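PDB 5DMP: DNA ligase D 3'-phosphoesterase domain-containing protein from Methanocella paludicola, which probably trims 3'-terminal ribonucleosides and phosphates from DNA ends during archaeal non-homologous end joining, as bacterial LigD phosphoesterase domains do. Local coordinates for residues G26-W31 / G56-E61; Y82-E87 / E98-Q103. One frame throughout, in Å; residues are numbered along the deposited sequence.

Contact 1 of 2, residues G26-W31 / G56-E61; sequences GVLKSW and GYATFE. With VN4 (oxido(dioxo)vanadium), chain J.
With CG anti to its carbonyl carbon (chi1 -66°) and the chain extended beyond it (chi2 -177°), L28 carries CD1 from the strand out to the short 3-10 turn at 56-58, where it meets A58. The leucine methyl CD1 lies 4.0 Å from A58 CB and 3.8 Å from A58 N, resting on both the methyl and the backbone of the turn. This small touch makes up most of the contact between the two segments. Leucine suits the place because it spans the distance with a branched tip, and alanine because its short side chain also fits against I5 and V7 of strand 5-12. In neighbouring Y57 CG is anti to the backbone N (chi1 -158°), which carries the ring to the bound oxido(dioxo)vanadium. There Y57 OH donates a hydrogen bond to O2 of the vanadate at 2.7 Å, with O2 near the ring plane at its edge. One face of the Y57 ring is covered by F60, whose CB stands 4.0 Å above the ring plane over its centre, and the turn is closed by the bond from F60 N to Y57 O at 2.9 Å. A phenylalanine at Y57 lacks the hydroxyl and would probably leave vanadate O2 without its phenolic donor. H53 NE2 is also hydrogen-bonded to the vanadate, which probably mimics a substrate phosphate. On the strand, S30 OG donates to L28 O at 3.0 Å, from above the carbonyl plane, and is also bonded to R21, another residue of the ligand pocket. Strand 27-33 runs between strands 16-24 and 45-53 in the antiparallel sheet, and the loop holding 56-61 leads from strand 45-53 to strand 62-64.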
loop_
_atom_site.group_PDB
_atom_site.type_symbol
_atom_site.label_atom_id
_atom_site.label_comp_id
_atom_site.label_asym_id
_atom_site.label_seq_id
_atom_site.Cartn_x
_atom_site.Cartn_y
_atom_site.Cartn_z
ATOM N N GLY A 26 13.181 -9.140 -4.795
ATOM C CA GLY A 26 14.238 -8.213 -4.454
ATOM C C GLY A 26 13.930 -6.738 -4.613
ATOM O O GLY A 26 14.819 -5.951 -4.529
ATOM N N VAL A 27 12.689 -6.340 -4.867
ATOM C CA VAL A 27 12.389 -4.896 -5.031
ATOM C C VAL A 27 11.052 -4.620 -4.295
ATOM O O VAL A 27 10.445 -5.559 -3.828
ATOM C CB VAL A 27 12.200 -4.477 -6.501
ATOM C CG1 VAL A 27 13.528 -4.652 -7.293
ATOM C CG2 VAL A 27 11.046 -5.204 -7.167
ATOM N N LEU A 28 10.605 -3.370 -4.304
ATOM C CA LEU A 28 9.286 -3.041 -3.758
ATOM C C LEU A 28 8.367 -2.823 -4.971
ATOM O O LEU A 28 8.482 -1.819 -5.686
ATOM C CB LEU A 28 9.415 -1.701 -2.967
ATOM C CG LEU A 28 10.298 -1.826 -1.714
ATOM C CD1 LEU A 28 10.321 -0.488 -0.930
ATOM C CD2 LEU A 28 9.912 -2.934 -0.746
ATOM N N LYS A 29 7.447 -3.764 -5.232
ATOM C CA LYS A 29 6.423 -3.566 -6.244
ATOM C C LYS A 29 5.428 -2.513 -5.734
ATOM O O LYS A 29 5.048 -2.585 -4.563
ATOM C CB LYS A 29 5.642 -4.919 -6.463
ATOM C CG LYS A 29 6.465 -6.163 -6.826
ATOM C CD LYS A 29 7.260 -5.958 -8.127
ATOM C CE LYS A 29 6.356 -5.678 -9.296
ATOM N NZ LYS A 29 7.263 -5.687 -10.503
ATOM N N SER A 30 5.039 -1.553 -6.578
ATOM C CA SER A 30 4.461 -0.319 -6.077
ATOM C C SER A 30 3.164 -0.033 -6.840
ATOM O O SER A 30 3.075 -0.284 -8.036
ATOM C CB SER A 30 5.433 0.835 -6.287
ATOM O OG SER A 30 6.606 0.559 -5.478
ATOM N N TRP A 31 2.236 0.618 -6.162
ATOM C CA TRP A 31 1.005 1.101 -6.778
ATOM C C TRP A 31 0.692 2.458 -6.194
ATOM O O TRP A 31 0.878 2.689 -4.968
ATOM C CB TRP A 31 -0.165 0.177 -6.408
ATOM C CG TRP A 31 -0.180 -1.227 -6.981
ATOM C CD1 TRP A 31 -0.937 -1.662 -8.089
ATOM C CD2 TRP A 31 0.499 -2.393 -6.486
ATOM N NE1 TRP A 31 -0.721 -3.019 -8.279
ATOM C CE2 TRP A 31 0.146 -3.491 -7.330
ATOM C CE3 TRP A 31 1.386 -2.639 -5.405
ATOM C CZ2 TRP A 31 0.639 -4.811 -7.113
ATOM C CZ3 TRP A 31 1.897 -3.893 -5.217
ATOM C CH2 TRP A 31 1.552 -4.991 -6.101
ATOM N N GLY A 56 15.402 -0.175 0.161
ATOM C CA GLY A 56 15.742 0.871 1.128
ATOM C C GLY A 56 14.859 2.129 1.055
ATOM O O GLY A 56 14.793 2.896 2.012
ATOM N N TYR A 57 14.128 2.327 -0.060
ATOM C CA TYR A 57 13.134 3.412 -0.139
ATOM C C TYR A 57 11.970 3.297 0.847
ATOM O O TYR A 57 11.277 4.296 1.133
ATOM C CB TYR A 57 12.572 3.444 -1.579
ATOM C CG TYR A 57 11.986 4.753 -1.955
ATOM C CD1 TYR A 57 12.813 5.812 -2.311
ATOM C CD2 TYR A 57 10.596 4.974 -1.939
ATOM C CE1 TYR A 57 12.272 7.055 -2.707
ATOM C CE2 TYR A 57 10.057 6.226 -2.262
ATOM C CZ TYR A 57 10.918 7.252 -2.678
ATOM O OH TYR A 57 10.446 8.462 -3.065
ATOM N N ALA A 58 11.760 2.112 1.408
ATOM C CA ALA A 58 10.616 1.953 2.368
ATOM C C ALA A 58 10.635 2.934 3.561
ATOM O O ALA A 58 9.586 3.302 4.119
ATOM C CB ALA A 58 10.584 0.530 2.885
ATOM N N THR A 59 11.822 3.376 3.989
ATOM C CA THR A 59 11.864 4.340 5.125
ATOM C C THR A 59 12.218 5.752 4.644
ATOM O O THR A 59 12.550 6.607 5.471
ATOM C CB THR A 59 12.857 3.867 6.229
ATOM O OG1 THR A 59 14.131 3.703 5.608
ATOM C CG2 THR A 59 12.454 2.489 6.738
ATOM N N PHE A 60 12.112 6.037 3.335
ATOM C CA PHE A 60 12.351 7.395 2.872
ATOM C C PHE A 60 11.203 8.306 3.316
ATOM O O PHE A 60 10.027 8.023 2.977
ATOM C CB PHE A 60 12.466 7.484 1.320
ATOM C CG PHE A 60 12.572 8.888 0.850
ATOM C CD1 PHE A 60 13.642 9.700 1.299
ATOM C CD2 PHE A 60 11.529 9.497 0.165
ATOM C CE1 PHE A 60 13.741 11.032 0.909
ATOM C CE2 PHE A 60 11.633 10.820 -0.213
ATOM C CZ PHE A 60 12.728 11.595 0.162
ATOM N N GLU A 61 11.523 9.380 4.063
ATOM C CA GLU A 61 10.516 10.368 4.460
ATOM C C GLU A 61 11.200 11.707 4.283
ATOM O O GLU A 61 12.276 11.864 4.861
ATOM C CB GLU A 61 10.178 10.145 5.956
ATOM C CG GLU A 61 9.251 11.211 6.501
ATOM C CD GLU A 61 8.559 10.727 7.767
ATOM O OE1 GLU A 61 7.686 9.838 7.660
ATOM O OE2 GLU A 61 8.880 11.270 8.878
HETATM V V VN4 J . 7.753 7.759 -5.456
HETATM O O1 VN4 J . 9.504 7.673 -6.237
HETATM O O2 VN4 J . 7.882 8.808 -3.838
HETATM O O3 VN4 J . 6.263 6.904 -6.262
#

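Contact 2 of 2, residues Y82-E87 / E98-Q103; sequences YRNLRE and EQSYDQ
An Asx turn ends the long strand 72-84 where the chain passes into the 3-10 segment 85-87, and this corner faces helix 97-103. N84 OD1 accepts from R86 N at 2.9 Å; asparagine suits the site because its short amide can reach back to the backbone two residues on, while its ND2 binds M95 O. From this turn the R86 side chain sets out toward the helix. Its aliphatic part passes S100, with CD 3.7 Å from S100 OG. A small serine leaves room for the arginine chain, and its hydroxyl is hydrogen-bonded to the backbone O of T96, just before the helix. Beyond CD the R86 chain bends (chi3 74°), bringing the guanidinium to Q103. Q103, extended beyond CG, crosses the arginine at about a right angle, yet the two flat ends lie nearly coplanar, 12° apart. R86 NH1 also binds K105 O, tying the corner to the start of strand 105-111. The arginine thus grips a single oxygen end-on with two nitrogens: NH1 reaches Q103 OE1 at 2.7 Å and NH2 reaches the same OE1 at 2.9 Å, with OE1 only 4° out of the guanidinium plane.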
loop_
_atom_site.group_PDB
_atom_site.type_symbol
_atom_site.label_atom_id
_atom_site.label_comp_id
_atom_site.label_asym_id
_atom_site.label_seq_id
_atom_site.Cartn_x
_atom_site.Cartn_y
_atom_site.Cartn_z
ATOM N N TYR A 82 4.268 -8.418 5.694
ATOM C CA TYR A 82 2.996 -9.037 5.312
ATOM C C TYR A 82 3.200 -10.521 5.154
ATOM O O TYR A 82 4.348 -10.977 5.052
ATOM C CB TYR A 82 2.500 -8.407 3.965
ATOM C CG TYR A 82 3.321 -8.798 2.757
ATOM C CD1 TYR A 82 2.968 -9.920 1.997
ATOM C CD2 TYR A 82 4.430 -8.014 2.346
ATOM C CE1 TYR A 82 3.680 -10.275 0.858
ATOM C CE2 TYR A 82 5.176 -8.384 1.219
ATOM C CZ TYR A 82 4.819 -9.482 0.501
ATOM O OH TYR A 82 5.554 -9.813 -0.591
ATOM N N ARG A 83 2.106 -11.266 5.116
ATOM C CA ARG A 83 2.149 -12.702 4.906
ATOM C C ARG A 83 1.299 -12.973 3.671
ATOM O O ARG A 83 0.236 -12.364 3.459
ATOM C CB ARG A 83 1.513 -13.493 6.104
ATOM C CG ARG A 83 2.205 -13.272 7.427
ATOM C CD ARG A 83 1.584 -14.160 8.509
ATOM N NE ARG A 83 0.558 -13.485 9.345
ATOM C CZ ARG A 83 -0.693 -13.801 9.236
ATOM N NH1 ARG A 83 -1.063 -14.702 8.295
ATOM N NH2 ARG A 83 -1.586 -13.261 10.074
ATOM N N ASN A 84 1.746 -13.929 2.861
ATOM C CA ASN A 84 1.018 -14.223 1.633
ATOM C C ASN A 84 -0.070 -15.274 1.974
ATOM O O ASN A 84 0.268 -16.437 2.237
ATOM C CB ASN A 84 2.003 -14.843 0.643
ATOM C CG ASN A 84 1.297 -15.365 -0.600
ATOM O OD1 ASN A 84 0.100 -15.101 -0.829
ATOM N ND2 ASN A 84 2.048 -16.066 -1.426
ATOM N N LEU A 85 -1.356 -14.885 1.939
ATOM C CA LEU A 85 -2.436 -15.809 2.307
ATOM C C LEU A 85 -2.577 -16.932 1.270
ATOM O O LEU A 85 -3.139 -17.998 1.592
ATOM C CB LEU A 85 -3.767 -15.050 2.456
ATOM C CG LEU A 85 -3.731 -14.130 3.699
ATOM C CD1 LEU A 85 -4.951 -13.263 3.746
ATOM C CD2 LEU A 85 -3.589 -14.955 4.960
ATOM N N ARG A 86 -2.114 -16.686 0.044
ATOM C CA ARG A 86 -2.282 -17.696 -1.030
ATOM C C ARG A 86 -1.357 -18.905 -0.937
ATOM O O ARG A 86 -1.492 -19.831 -1.744
ATOM C CB ARG A 86 -2.286 -17.055 -2.429
ATOM C CG ARG A 86 -3.482 -16.106 -2.574
ATOM C CD ARG A 86 -3.658 -15.567 -3.960
ATOM N NE ARG A 86 -4.202 -16.645 -4.796
ATOM C CZ ARG A 86 -4.128 -16.716 -6.128
ATOM N NH1 ARG A 86 -3.552 -15.757 -6.850
ATOM N NH2 ARG A 86 -4.687 -17.777 -6.748
ATOM N N GLU A 87 -0.432 -18.897 0.025
ATOM C CA GLU A 87 0.341 -20.110 0.440
ATOM C C GLU A 87 -0.409 -21.013 1.378
ATOM O O GLU A 87 -0.029 -22.198 1.556
ATOM C CB GLU A 87 1.652 -19.737 1.124
ATOM C CG GLU A 87 2.705 -19.168 0.198
ATOM C CD GLU A 87 3.407 -20.214 -0.713
ATOM O OE1 GLU A 87 4.465 -19.858 -1.281
ATOM O OE2 GLU A 87 2.938 -21.372 -0.888
ATOM N N GLU A 98 5.089 -13.978 -6.032
ATOM C CA GLU A 98 5.379 -13.671 -7.417
ATOM C C GLU A 98 4.363 -14.293 -8.366
ATOM O O GLU A 98 3.910 -13.630 -9.303
ATOM C CB GLU A 98 6.852 -14.033 -7.799
ATOM C CG GLU A 98 7.948 -13.298 -6.996
ATOM C CD GLU A 98 8.243 -13.922 -5.620
ATOM O OE1 GLU A 98 7.678 -15.002 -5.250
ATOM O OE2 GLU A 98 9.063 -13.306 -4.873
ATOM N N GLN A 99 3.981 -15.547 -8.123
ATOM C CA GLN A 99 2.906 -16.203 -8.937
ATOM C C GLN A 99 1.577 -15.472 -8.781
ATOM O O GLN A 99 0.850 -15.259 -9.770
ATOM C CB GLN A 99 2.660 -17.647 -8.511
ATOM C CG GLN A 99 3.842 -18.531 -8.787
ATOM C CD GLN A 99 3.669 -19.932 -8.275
ATOM O OE1 GLN A 99 3.121 -20.184 -7.184
ATOM N NE2 GLN A 99 4.202 -20.877 -9.052
ATOM N N SER A 100 1.262 -15.097 -7.531
ATOM C CA SER A 100 0.104 -14.208 -7.287
ATOM C C SER A 100 0.138 -12.919 -8.095
ATOM O O SER A 100 -0.880 -12.532 -8.718
ATOM C CB SER A 100 -0.002 -13.883 -5.763
ATOM O OG SER A 100 -0.200 -15.095 -5.037
ATOM N N TYR A 101 1.280 -12.208 -8.080
ATOM C CA TYR A 101 1.376 -10.951 -8.777
ATOM C C TYR A 101 1.193 -11.192 -10.295
ATOM O O TYR A 101 0.386 -10.501 -10.956
ATOM C CB TYR A 101 2.758 -10.333 -8.542
ATOM C CG TYR A 101 2.946 -9.030 -9.265
ATOM C CD1 TYR A 101 3.408 -8.972 -10.609
ATOM C CD2 TYR A 101 2.731 -7.838 -8.600
ATOM C CE1 TYR A 101 3.580 -7.735 -11.243
ATOM C CE2 TYR A 101 2.923 -6.609 -9.215
ATOM C CZ TYR A 101 3.320 -6.562 -10.523
ATOM O OH TYR A 101 3.428 -5.285 -11.013
ATOM N N ASP A 102 1.951 -12.179 -10.814
ATOM C CA ASP A 102 1.828 -12.565 -12.248
ATOM C C ASP A 102 0.402 -12.910 -12.629
ATOM O O ASP A 102 -0.059 -12.462 -13.649
ATOM C CB ASP A 102 2.795 -13.682 -12.628
ATOM C CG ASP A 102 4.254 -13.221 -12.604
ATOM O OD1 ASP A 102 4.511 -11.995 -12.671
ATOM O OD2 ASP A 102 5.149 -14.091 -12.507
ATOM N N GLN A 103 -0.319 -13.633 -11.781
ATOM C CA GLN A 103 -1.725 -13.920 -12.063
ATOM C C GLN A 103 -2.705 -12.734 -11.864
ATOM O O GLN A 103 -3.864 -12.809 -12.279
ATOM C CB GLN A 103 -2.183 -15.149 -11.267
ATOM C CG GLN A 103 -3.659 -15.543 -11.440
ATOM C CD GLN A 103 -4.070 -16.741 -10.570
ATOM O OE1 GLN A 103 -4.091 -16.648 -9.352
ATOM N NE2 GLN A 103 -4.381 -17.876 -11.207
#

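How the contacts relate
Contact 1 closes before contact 2 opens along the chain, and all four segments belong to the 3'-phosphoesterase domain. Their centres lie about 18 Å apart, and both reach the same antiparallel sheet: contact 1 through strand 27-33, contact 2 through the end of strand 72-84. They meet directly at Y101 of the helix, whose ring packs against strand 27-33, with K29 CE 3.4 Å from Y101 CZ and W31 CZ2 3.6 Å from Y101 CE2. Residues of one strand therefore face the helix, while L28 faces the turn beside the vanadate. Contact 1 supplies Y57 to the ligand pocket; contact 2 joins a strand end to the helix farther from the centre of the chain.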